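Local coordinates for protein probable transcriptional regulator (Pseudomonas aeruginosa PAO1, PDB 2GEN) that probably binds DNA as a TetR-family transcriptional regulator, using a predicted helix-turn-helix motif in a mostly helical chain that assembles as a dimer, at residues A[15-20]-A[99-104]; A[58-63]-A[119-124]; A[64-69]-A[89-94]. All coordinates share one frame; numbering follows the deposited sequence.

Interaction 1 of 3, residues A[15-20]-A[99-104]; sequences AALACF and PDWARF
L17 points from helix 9-23 into the start of helix 99-114, where it meets D100, W101 and F104. Its CB points toward that helix, and CG, anti to the backbone N (chi1 171°), continues the chain outward before it forks. L17 CD1 settles 3.7 Å from D100 O and also touches F104 CB at 4.0 Å. The second branch, L17 CD2, packs 3.7 Å from W101 CB, and the two side chains cross at about a right angle.

One turn on, F20 adds an aromatic contact. Its ring and that of F104 are tilted by just 12° from each other but displaced, so that little of one ring covers the other; the nearest atoms are F20 CD2 and F104 CE1, 3.6 Å apart. The contact is thus apolar and largely buried, with D100 and R103 joined by a salt bridge beside it.

The segment axes approach to 10.0 Å at 74°. This joins the first helix of the TetR-type DNA-binding region to the body of the protein: helix 30-37 packs on A15, A16, A18 and C19, while L58 of helix 51-76 touches both F20 and F104.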
loop_
_atom_site.group_PDB
_atom_site.type_symbol
_atom_site.label_atom_id
_atom_site.label_comp_id
_atom_site.label_asym_id
_atom_site.label_seq_id
_atom_site.Cartn_x
_atom_site.Cartn_y
_atom_site.Cartn_z
ATOM N N ALA A 15 -12.712 -3.972 -21.724
ATOM C CA ALA A 15 -13.834 -3.025 -21.857
ATOM C C ALA A 15 -14.341 -2.589 -20.496
ATOM O O ALA A 15 -14.516 -1.404 -20.256
ATOM C CB ALA A 15 -14.989 -3.658 -22.668
ATOM N N ALA A 16 -14.567 -3.562 -19.608
ATOM C CA ALA A 16 -14.987 -3.247 -18.255
ATOM C C ALA A 16 -13.970 -2.314 -17.572
ATOM O O ALA A 16 -14.327 -1.281 -16.998
ATOM C CB ALA A 16 -15.211 -4.522 -17.464
ATOM N N LEU A 17 -12.685 -2.642 -17.683
ATOM C CA LEU A 17 -11.673 -1.778 -17.102
ATOM C C LEU A 17 -11.759 -0.333 -17.640
ATOM O O LEU A 17 -11.686 0.613 -16.862
ATOM C CB LEU A 17 -10.271 -2.373 -17.326
ATOM C CG LEU A 17 -9.094 -1.472 -16.946
ATOM C CD1 LEU A 17 -9.061 -1.166 -15.423
ATOM C CD2 LEU A 17 -7.812 -2.169 -17.382
ATOM N N ALA A 18 -11.900 -0.169 -18.953
ATOM C CA ALA A 18 -11.996 1.161 -19.552
ATOM C C ALA A 18 -13.189 1.937 -18.965
ATOM O O ALA A 18 -13.052 3.112 -18.608
ATOM C CB ALA A 18 -12.129 1.031 -21.067
ATOM N N CYS A 19 -14.330 1.253 -18.823
ATOM C CA CYS A 19 -15.535 1.859 -18.230
ATOM C C CYS A 19 -15.285 2.263 -16.790
ATOM O O CYS A 19 -15.555 3.399 -16.408
ATOM C CB CYS A 19 -16.733 0.896 -18.301
ATOM S SG CYS A 19 -17.346 0.536 -19.952
ATOM N N PHE A 20 -14.745 1.332 -15.993
ATOM C CA PHE A 20 -14.468 1.577 -14.580
ATOM C C PHE A 20 -13.538 2.765 -14.362
ATOM O O PHE A 20 -13.719 3.534 -13.424
ATOM C CB PHE A 20 -13.844 0.342 -13.910
ATOM C CG PHE A 20 -14.765 -0.836 -13.769
ATOM C CD1 PHE A 20 -16.146 -0.694 -13.816
ATOM C CD2 PHE A 20 -14.232 -2.099 -13.537
ATOM C CE1 PHE A 20 -16.983 -1.799 -13.671
ATOM C CE2 PHE A 20 -15.036 -3.210 -13.381
ATOM C CZ PHE A 20 -16.447 -3.065 -13.442
ATOM N N PRO A 99 -1.477 0.936 -16.368
ATOM C CA PRO A 99 -1.670 1.776 -15.194
ATOM C C PRO A 99 -3.103 1.790 -14.670
ATOM O O PRO A 99 -3.316 1.787 -13.441
ATOM C CB PRO A 99 -1.216 3.164 -15.656
ATOM C CG PRO A 99 -1.269 3.113 -17.137
ATOM C CD PRO A 99 -0.967 1.719 -17.523
ATOM N N ASP A 100 -4.086 1.808 -15.563
ATOM C CA ASP A 100 -5.477 1.776 -15.089
ATOM C C ASP A 100 -5.796 0.448 -14.377
ATOM O O ASP A 100 -6.455 0.424 -13.324
ATOM C CB ASP A 100 -6.478 2.046 -16.228
ATOM C CG ASP A 100 -6.498 3.512 -16.672
ATOM O OD1 ASP A 100 -6.184 4.428 -15.877
ATOM O OD2 ASP A 100 -6.857 3.718 -17.850
ATOM N N TRP A 101 -5.332 -0.660 -14.946
ATOM C CA TRP A 101 -5.510 -1.945 -14.301
ATOM C C TRP A 101 -4.811 -1.978 -12.940
ATOM O O TRP A 101 -5.372 -2.479 -11.959
ATOM C CB TRP A 101 -5.002 -3.061 -15.210
ATOM C CG TRP A 101 -5.694 -4.366 -15.058
ATOM C CD1 TRP A 101 -6.527 -4.763 -14.041
ATOM C CD2 TRP A 101 -5.578 -5.477 -15.944
ATOM N NE1 TRP A 101 -6.952 -6.051 -14.266
ATOM C CE2 TRP A 101 -6.392 -6.516 -15.427
ATOM C CE3 TRP A 101 -4.878 -5.693 -17.147
ATOM C CZ2 TRP A 101 -6.535 -7.746 -16.063
ATOM C CZ3 TRP A 101 -5.013 -6.927 -17.796
ATOM C CH2 TRP A 101 -5.840 -7.954 -17.243
ATOM N N ALA A 102 -3.595 -1.428 -12.851
ATOM C CA ALA A 102 -2.890 -1.378 -11.539
ATOM C C ALA A 102 -3.708 -0.579 -10.511
ATOM O O ALA A 102 -3.891 -1.015 -9.361
ATOM C CB ALA A 102 -1.479 -0.763 -11.688
ATOM N N ARG A 103 -4.185 0.599 -10.923
ATOM C CA ARG A 103 -5.001 1.435 -10.035
ATOM C C ARG A 103 -6.204 0.639 -9.542
ATOM O O ARG A 103 -6.522 0.644 -8.348
ATOM C CB ARG A 103 -5.444 2.686 -10.774
ATOM C CG ARG A 103 -5.691 3.841 -9.869
ATOM C CD ARG A 103 -6.032 5.071 -10.715
ATOM N NE ARG A 103 -4.814 5.681 -11.242
ATOM C CZ ARG A 103 -4.411 5.627 -12.503
ATOM N NH1 ARG A 103 -5.132 4.983 -13.405
ATOM N NH2 ARG A 103 -3.269 6.218 -12.861
ATOM N N PHE A 104 -6.852 -0.069 -10.467
ATOM C CA PHE A 104 -8.058 -0.826 -10.154
ATOM C C PHE A 104 -7.732 -1.884 -9.104
ATOM O O PHE A 104 -8.427 -1.994 -8.087
ATOM C CB PHE A 104 -8.629 -1.483 -11.414
ATOM C CG PHE A 104 -9.772 -2.414 -11.140
ATOM C CD1 PHE A 104 -11.084 -1.907 -10.982
ATOM C CD2 PHE A 104 -9.565 -3.791 -11.058
ATOM C CE1 PHE A 104 -12.145 -2.761 -10.713
ATOM C CE2 PHE A 104 -10.627 -4.674 -10.800
ATOM C CZ PHE A 104 -11.941 -4.135 -10.628
#

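Interaction 2 of 3, residues A[58-63]-A[119-124]; sequences LYLAGI and ERLRAD
L60 and L121 meet through different first torsions: L60 has CG anti to its carbonyl carbon (chi1 -63°), whereas L121 has CG anti to its backbone N (chi1 176°). The bond from CA to CB in L60 points toward the other helix, and its CD2 lands 3.8 Å from L121 CA, against the backbone. L121 starts out to one side, but its CD1 comes back across the interface, 3.6 Å from I63 CD1 and 3.7 Å from Y59 CE2. The leucine methyl meets the tyrosine ring at its edge, near the ring plane, and the I63 and L121 side chains cross at about a right angle.

The other methyl of L60, CD1, lies over one face of the R120 guanidinium, offset toward the rim and 3.6 Å from R120 NH2. That arginine reaches across from helix 118-141 with its chain bent at chi3, and its NH1 forms a salt bridge to E57, the residue just before L58.

The two segments run side by side in the same direction, their axes only 5° from parallel and 10.9 Å apart. In this all-helical TetR-type fold the long helix 51-76 follows the predicted helix-turn-helix, and here helix 118-141 packs against it.

D124 brings a carboxylate up to the leucine, with OD2 3.8 Å from L60 CD2. A water tethers that oxygen to the opposite backbone, donating to D124 OD2 at 2.6 Å and to L60 O at 2.9 Å. The Y59 side chain also packs on I105, R109 and V112 of helix 99-114.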
loop_
_atom_site.group_PDB
_atom_site.type_symbol
_atom_site.label_atom_id
_atom_site.label_comp_id
_atom_site.label_asym_id
_atom_site.label_seq_id
_atom_site.Cartn_x
_atom_site.Cartn_y
_atom_site.Cartn_z
ATOM N N LEU A 58 -12.114 -9.248 -13.349
ATOM C CA LEU A 58 -11.097 -8.255 -13.735
ATOM C C LEU A 58 -9.948 -8.226 -12.705
ATOM O O LEU A 58 -8.737 -8.177 -13.063
ATOM C CB LEU A 58 -11.732 -6.863 -13.909
ATOM C CG LEU A 58 -10.789 -5.689 -14.266
ATOM C CD1 LEU A 58 -10.055 -5.963 -15.598
ATOM C CD2 LEU A 58 -11.520 -4.330 -14.294
ATOM N N TYR A 59 -10.327 -8.270 -11.429
ATOM C CA TYR A 59 -9.353 -8.298 -10.337
ATOM C C TYR A 59 -8.481 -9.546 -10.445
ATOM O O TYR A 59 -7.222 -9.466 -10.459
ATOM C CB TYR A 59 -10.043 -8.236 -8.958
ATOM C CG TYR A 59 -9.037 -8.136 -7.849
ATOM C CD1 TYR A 59 -8.545 -6.898 -7.435
ATOM C CD2 TYR A 59 -8.540 -9.290 -7.243
ATOM C CE1 TYR A 59 -7.567 -6.829 -6.406
ATOM C CE2 TYR A 59 -7.588 -9.228 -6.240
ATOM C CZ TYR A 59 -7.105 -8.024 -5.829
ATOM O OH TYR A 59 -6.127 -8.022 -4.852
ATOM N N LEU A 60 -9.129 -10.704 -10.511
ATOM C CA LEU A 60 -8.387 -11.972 -10.530
ATOM C C LEU A 60 -7.483 -12.095 -11.761
ATOM O O LEU A 60 -6.366 -12.636 -11.672
ATOM C CB LEU A 60 -9.334 -13.165 -10.465
ATOM C CG LEU A 60 -10.186 -13.301 -9.191
ATOM C CD1 LEU A 60 -11.136 -14.489 -9.376
ATOM C CD2 LEU A 60 -9.334 -13.511 -7.938
ATOM N N ALA A 61 -7.968 -11.629 -12.912
ATOM C CA ALA A 61 -7.130 -11.635 -14.129
ATOM C C ALA A 61 -5.891 -10.760 -13.982
ATOM O O ALA A 61 -4.817 -11.123 -14.500
ATOM C CB ALA A 61 -7.924 -11.203 -15.331
ATOM N N GLY A 62 -6.033 -9.627 -13.297
ATOM C CA GLY A 62 -4.919 -8.706 -13.096
ATOM C C GLY A 62 -3.841 -9.300 -12.215
ATOM O O GLY A 62 -2.663 -9.286 -12.575
ATOM N N ILE A 63 -4.211 -9.828 -11.046
ATOM C CA ILE A 63 -3.206 -10.537 -10.246
ATOM C C ILE A 63 -2.669 -11.769 -10.982
ATOM O O ILE A 63 -1.480 -12.097 -10.858
ATOM C CB ILE A 63 -3.662 -10.838 -8.774
ATOM C CG1 ILE A 63 -4.876 -11.790 -8.752
ATOM C CG2 ILE A 63 -3.958 -9.526 -8.051
ATOM C CD1 ILE A 63 -5.210 -12.330 -7.325
ATOM N N GLU A 119 -13.434 -17.067 -2.320
ATOM C CA GLU A 119 -12.810 -18.381 -2.237
ATOM C C GLU A 119 -11.749 -18.546 -3.317
ATOM O O GLU A 119 -10.643 -19.069 -3.064
ATOM C CB GLU A 119 -13.871 -19.481 -2.384
ATOM C CG GLU A 119 -14.657 -19.765 -1.103
ATOM C CD GLU A 119 -15.773 -18.748 -0.797
ATOM O OE1 GLU A 119 -16.114 -17.891 -1.664
ATOM O OE2 GLU A 119 -16.329 -18.831 0.330
ATOM N N ARG A 120 -12.092 -18.098 -4.525
ATOM C CA ARG A 120 -11.179 -18.192 -5.655
ATOM C C ARG A 120 -9.986 -17.288 -5.457
ATOM O O ARG A 120 -8.868 -17.655 -5.832
ATOM C CB ARG A 120 -11.876 -17.830 -6.944
ATOM C CG ARG A 120 -12.581 -18.993 -7.580
ATOM C CD ARG A 120 -13.346 -18.542 -8.788
ATOM N NE ARG A 120 -12.470 -18.028 -9.836
ATOM C CZ ARG A 120 -12.887 -17.373 -10.919
ATOM N NH1 ARG A 120 -14.191 -17.146 -11.116
ATOM N NH2 ARG A 120 -11.995 -16.937 -11.810
ATOM N N LEU A 121 -10.235 -16.104 -4.901
ATOM C CA LEU A 121 -9.150 -15.175 -4.569
ATOM C C LEU A 121 -8.175 -15.833 -3.569
ATOM O O LEU A 121 -6.953 -15.790 -3.774
ATOM C CB LEU A 121 -9.690 -13.833 -4.050
ATOM C CG LEU A 121 -8.703 -12.754 -3.571
ATOM C CD1 LEU A 121 -7.527 -12.525 -4.579
ATOM C CD2 LEU A 121 -9.379 -11.432 -3.205
ATOM N N ARG A 122 -8.710 -16.471 -2.529
ATOM C CA ARG A 122 -7.862 -17.172 -1.546
ATOM C C ARG A 122 -7.028 -18.291 -2.178
ATOM O O ARG A 122 -5.816 -18.402 -1.893
ATOM C CB ARG A 122 -8.674 -17.736 -0.365
ATOM C CG ARG A 122 -9.237 -16.703 0.601
ATOM C CD ARG A 122 -10.069 -17.405 1.720
ATOM N NE ARG A 122 -9.302 -18.448 2.422
ATOM C CZ ARG A 122 -8.378 -18.228 3.363
ATOM N NH1 ARG A 122 -8.060 -16.990 3.736
ATOM N NH2 ARG A 122 -7.758 -19.256 3.936
ATOM N N ALA A 123 -7.670 -19.130 -3.000
ATOM C CA ALA A 123 -6.994 -20.219 -3.700
ATOM C C ALA A 123 -5.918 -19.702 -4.679
ATOM O O ALA A 123 -4.788 -20.256 -4.741
ATOM C CB ALA A 123 -8.018 -21.078 -4.433
ATOM N N ASP A 124 -6.254 -18.644 -5.429
ATOM C CA ASP A 124 -5.285 -18.020 -6.350
ATOM C C ASP A 124 -4.097 -17.488 -5.565
ATOM O O ASP A 124 -2.943 -17.764 -5.933
ATOM C CB ASP A 124 -5.912 -16.872 -7.158
ATOM C CG ASP A 124 -6.780 -17.368 -8.291
ATOM O OD1 ASP A 124 -6.982 -18.599 -8.378
ATOM O OD2 ASP A 124 -7.258 -16.524 -9.087
HETATM O O HOH W 1 -5.571 -15.041 -10.305
#

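Interaction 3 of 3, residues A[64-69]-A[89-94]; sequences GQYAAL and TSYIDW
Y66 and L69 face Y91 and S90 across two helices whose segment axes approach to 9.6 Å at 135°, with L69 CA 6.3 Å from S90 CA. The polar link lies at one end of the contact. Q65 extends its chain beyond CG and offers OE1 to W94 NE1, a hydrogen bond of 2.8 Å with an N-H...O angle of 162°. The oxygen sits close to the indole plane, at the edge of the ring, yet the amide is turned almost perpendicular to that ring, the two planes being 84° apart. Q65 CB also lies 3.4 Å from W94 NE1.

Y66 comes in differently. Its CE1 presses on the start of Y91, 3.4 Å from Y91 N and 3.6 Å from Y91 CB, while S90 CB lies 3.7 Å from the same CE1. Y91 N approaches the edge of the Y66 ring near its plane. CG of Y66 is anti to the backbone N; the ring beyond it reaches helix 80-97, where its hydroxyl is hydrogen-bonded to L87 O.

Helices 51-76 and 80-97 are neighbours in sequence, and together they form a helical hairpin in the all-helical body that follows the predicted DNA-binding motif of this TetR-family protein. Further along, L69 CB packs against S90 CB and OG, and L69 CD1 is 3.7 Å from S90 O and also touches W94 CB. The S90 hydroxyl is hydrogen-bonded to L86 O in its own helix. I158 of helix 150-169 packs on both Y66 and Y91, and the Y91 ring meets H162 edge-to-face. The indole of W94 meets that of W101, whose helix 99-114 also contributes A102 and I105 against W94.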
loop_
_atom_site.group_PDB
_atom_site.type_symbol
_atom_site.label_atom_id
_atom_site.label_comp_id
_atom_site.label_asym_id
_atom_site.label_seq_id
_atom_site.Cartn_x
_atom_site.Cartn_y
_atom_site.Cartn_z
ATOM N N GLY A 64 -3.514 -12.432 -11.774
ATOM C CA GLY A 64 -3.097 -13.598 -12.563
ATOM C C GLY A 64 -1.986 -13.231 -13.561
ATOM O O GLY A 64 -1.123 -14.067 -13.877
ATOM N N GLN A 65 -2.005 -11.993 -14.057
ATOM C CA GLN A 65 -0.990 -11.610 -15.071
ATOM C C GLN A 65 0.382 -11.460 -14.446
ATOM O O GLN A 65 1.407 -11.914 -15.024
ATOM C CB GLN A 65 -1.375 -10.340 -15.855
ATOM C CG GLN A 65 -2.470 -10.617 -16.854
ATOM C CD GLN A 65 -2.497 -9.593 -17.984
ATOM O OE1 GLN A 65 -1.804 -8.568 -17.945
ATOM N NE2 GLN A 65 -3.333 -9.864 -18.985
ATOM N N TYR A 66 0.418 -10.872 -13.262
ATOM C CA TYR A 66 1.674 -10.825 -12.528
ATOM C C TYR A 66 2.205 -12.238 -12.229
ATOM O O TYR A 66 3.369 -12.523 -12.481
ATOM C CB TYR A 66 1.554 -9.934 -11.288
ATOM C CG TYR A 66 2.807 -9.881 -10.438
ATOM C CD1 TYR A 66 3.963 -9.199 -10.862
ATOM C CD2 TYR A 66 2.839 -10.518 -9.198
ATOM C CE1 TYR A 66 5.124 -9.179 -10.087
ATOM C CE2 TYR A 66 3.993 -10.472 -8.381
ATOM C CZ TYR A 66 5.143 -9.797 -8.818
ATOM O OH TYR A 66 6.280 -9.743 -8.027
ATOM N N ALA A 67 1.338 -13.138 -11.767
ATOM C CA ALA A 67 1.819 -14.492 -11.446
ATOM C C ALA A 67 2.370 -15.208 -12.674
ATOM O O ALA A 67 3.364 -15.936 -12.571
ATOM C CB ALA A 67 0.706 -15.301 -10.785
ATOM N N ALA A 68 1.760 -14.948 -13.851
ATOM C CA ALA A 68 2.179 -15.562 -15.128
ATOM C C ALA A 68 3.558 -15.054 -15.556
ATOM O O ALA A 68 4.383 -15.842 -16.091
ATOM C CB ALA A 68 1.130 -15.299 -16.234
ATOM N N LEU A 69 3.823 -13.766 -15.297
ATOM C CA LEU A 69 5.162 -13.186 -15.550
ATOM C C LEU A 69 6.205 -13.926 -14.727
ATOM O O LEU A 69 7.272 -14.297 -15.231
ATOM C CB LEU A 69 5.179 -11.696 -15.227
ATOM C CG LEU A 69 4.418 -10.842 -16.247
ATOM C CD1 LEU A 69 4.493 -9.407 -15.828
ATOM C CD2 LEU A 69 4.956 -11.004 -17.706
ATOM N N THR A 89 11.054 -6.279 -11.254
ATOM C CA THR A 89 10.819 -5.761 -12.668
ATOM C C THR A 89 9.461 -6.204 -13.212
ATOM O O THR A 89 8.859 -5.469 -13.976
ATOM C CB THR A 89 11.929 -6.190 -13.622
ATOM O OG1 THR A 89 11.934 -7.621 -13.727
ATOM C CG2 THR A 89 13.272 -5.734 -13.094
ATOM N N SER A 90 8.973 -7.408 -12.874
ATOM C CA SER A 90 7.684 -7.865 -13.370
ATOM C C SER A 90 6.555 -6.954 -12.902
ATOM O O SER A 90 5.646 -6.622 -13.671
ATOM C CB SER A 90 7.418 -9.335 -12.998
ATOM O OG SER A 90 8.377 -10.153 -13.608
ATOM N N TYR A 91 6.630 -6.524 -11.635
ATOM C CA TYR A 91 5.587 -5.686 -11.102
ATOM C C TYR A 91 5.635 -4.287 -11.729
ATOM O O TYR A 91 4.616 -3.805 -12.229
ATOM C CB TYR A 91 5.689 -5.613 -9.570
ATOM C CG TYR A 91 4.613 -4.744 -9.049
ATOM C CD1 TYR A 91 3.267 -5.165 -9.120
ATOM C CD2 TYR A 91 4.898 -3.471 -8.538
ATOM C CE1 TYR A 91 2.228 -4.329 -8.651
ATOM C CE2 TYR A 91 3.877 -2.639 -8.073
ATOM C CZ TYR A 91 2.568 -3.071 -8.126
ATOM O OH TYR A 91 1.554 -2.241 -7.697
ATOM N N ILE A 92 6.819 -3.694 -11.776
ATOM C CA ILE A 92 6.986 -2.323 -12.273
ATOM C C ILE A 92 6.564 -2.308 -13.756
ATOM O O ILE A 92 5.750 -1.494 -14.156
ATOM C CB ILE A 92 8.431 -1.835 -12.064
ATOM C CG1 ILE A 92 8.686 -1.614 -10.558
ATOM C CG2 ILE A 92 8.681 -0.534 -12.921
ATOM C CD1 ILE A 92 7.826 -0.561 -9.937
ATOM N N ASP A 93 7.070 -3.267 -14.516
ATOM C CA ASP A 93 6.763 -3.307 -15.978
ATOM C C ASP A 93 5.278 -3.480 -16.211
ATOM O O ASP A 93 4.731 -2.843 -17.092
ATOM C CB ASP A 93 7.536 -4.416 -16.641
ATOM C CG ASP A 93 9.027 -4.131 -16.672
ATOM O OD1 ASP A 93 9.434 -2.971 -16.343
ATOM O OD2 ASP A 93 9.818 -5.035 -17.046
ATOM N N TRP A 94 4.631 -4.379 -15.443
ATOM C CA TRP A 94 3.213 -4.623 -15.587
ATOM C C TRP A 94 2.395 -3.338 -15.261
ATOM O O TRP A 94 1.449 -2.975 -15.997
ATOM C CB TRP A 94 2.765 -5.828 -14.730
ATOM C CG TRP A 94 1.312 -6.177 -15.013
ATOM C CD1 TRP A 94 0.820 -7.039 -16.002
ATOM C CD2 TRP A 94 0.183 -5.649 -14.344
ATOM N NE1 TRP A 94 -0.565 -7.064 -15.943
ATOM C CE2 TRP A 94 -0.977 -6.232 -14.937
ATOM C CE3 TRP A 94 0.022 -4.750 -13.281
ATOM C CZ2 TRP A 94 -2.281 -5.916 -14.494
ATOM C CZ3 TRP A 94 -1.284 -4.457 -12.833
ATOM C CH2 TRP A 94 -2.397 -5.041 -13.453
#

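Overall arrangement
The three contacts are linked through helix 51-76, which supplies residues 58-63 to interaction 2 and 64-69 to interaction 3 and also touches interaction 1. W101 of interaction 1 touches both other contacts: its NE1 lies 3.0 Å from L58 O of interaction 2, probably hydrogen-bonded, while W101 CD2 is 3.6 Å from W94 CZ2 of interaction 3. Centres of interactions 1 and 2 are about 16 Å apart, as are those of 1 and 3; those of 2 and 3 are about 14 Å apart. Along the chain the segments of interactions 1 and 2 alternate, and interaction 3 is nested inside the loops that both of them close.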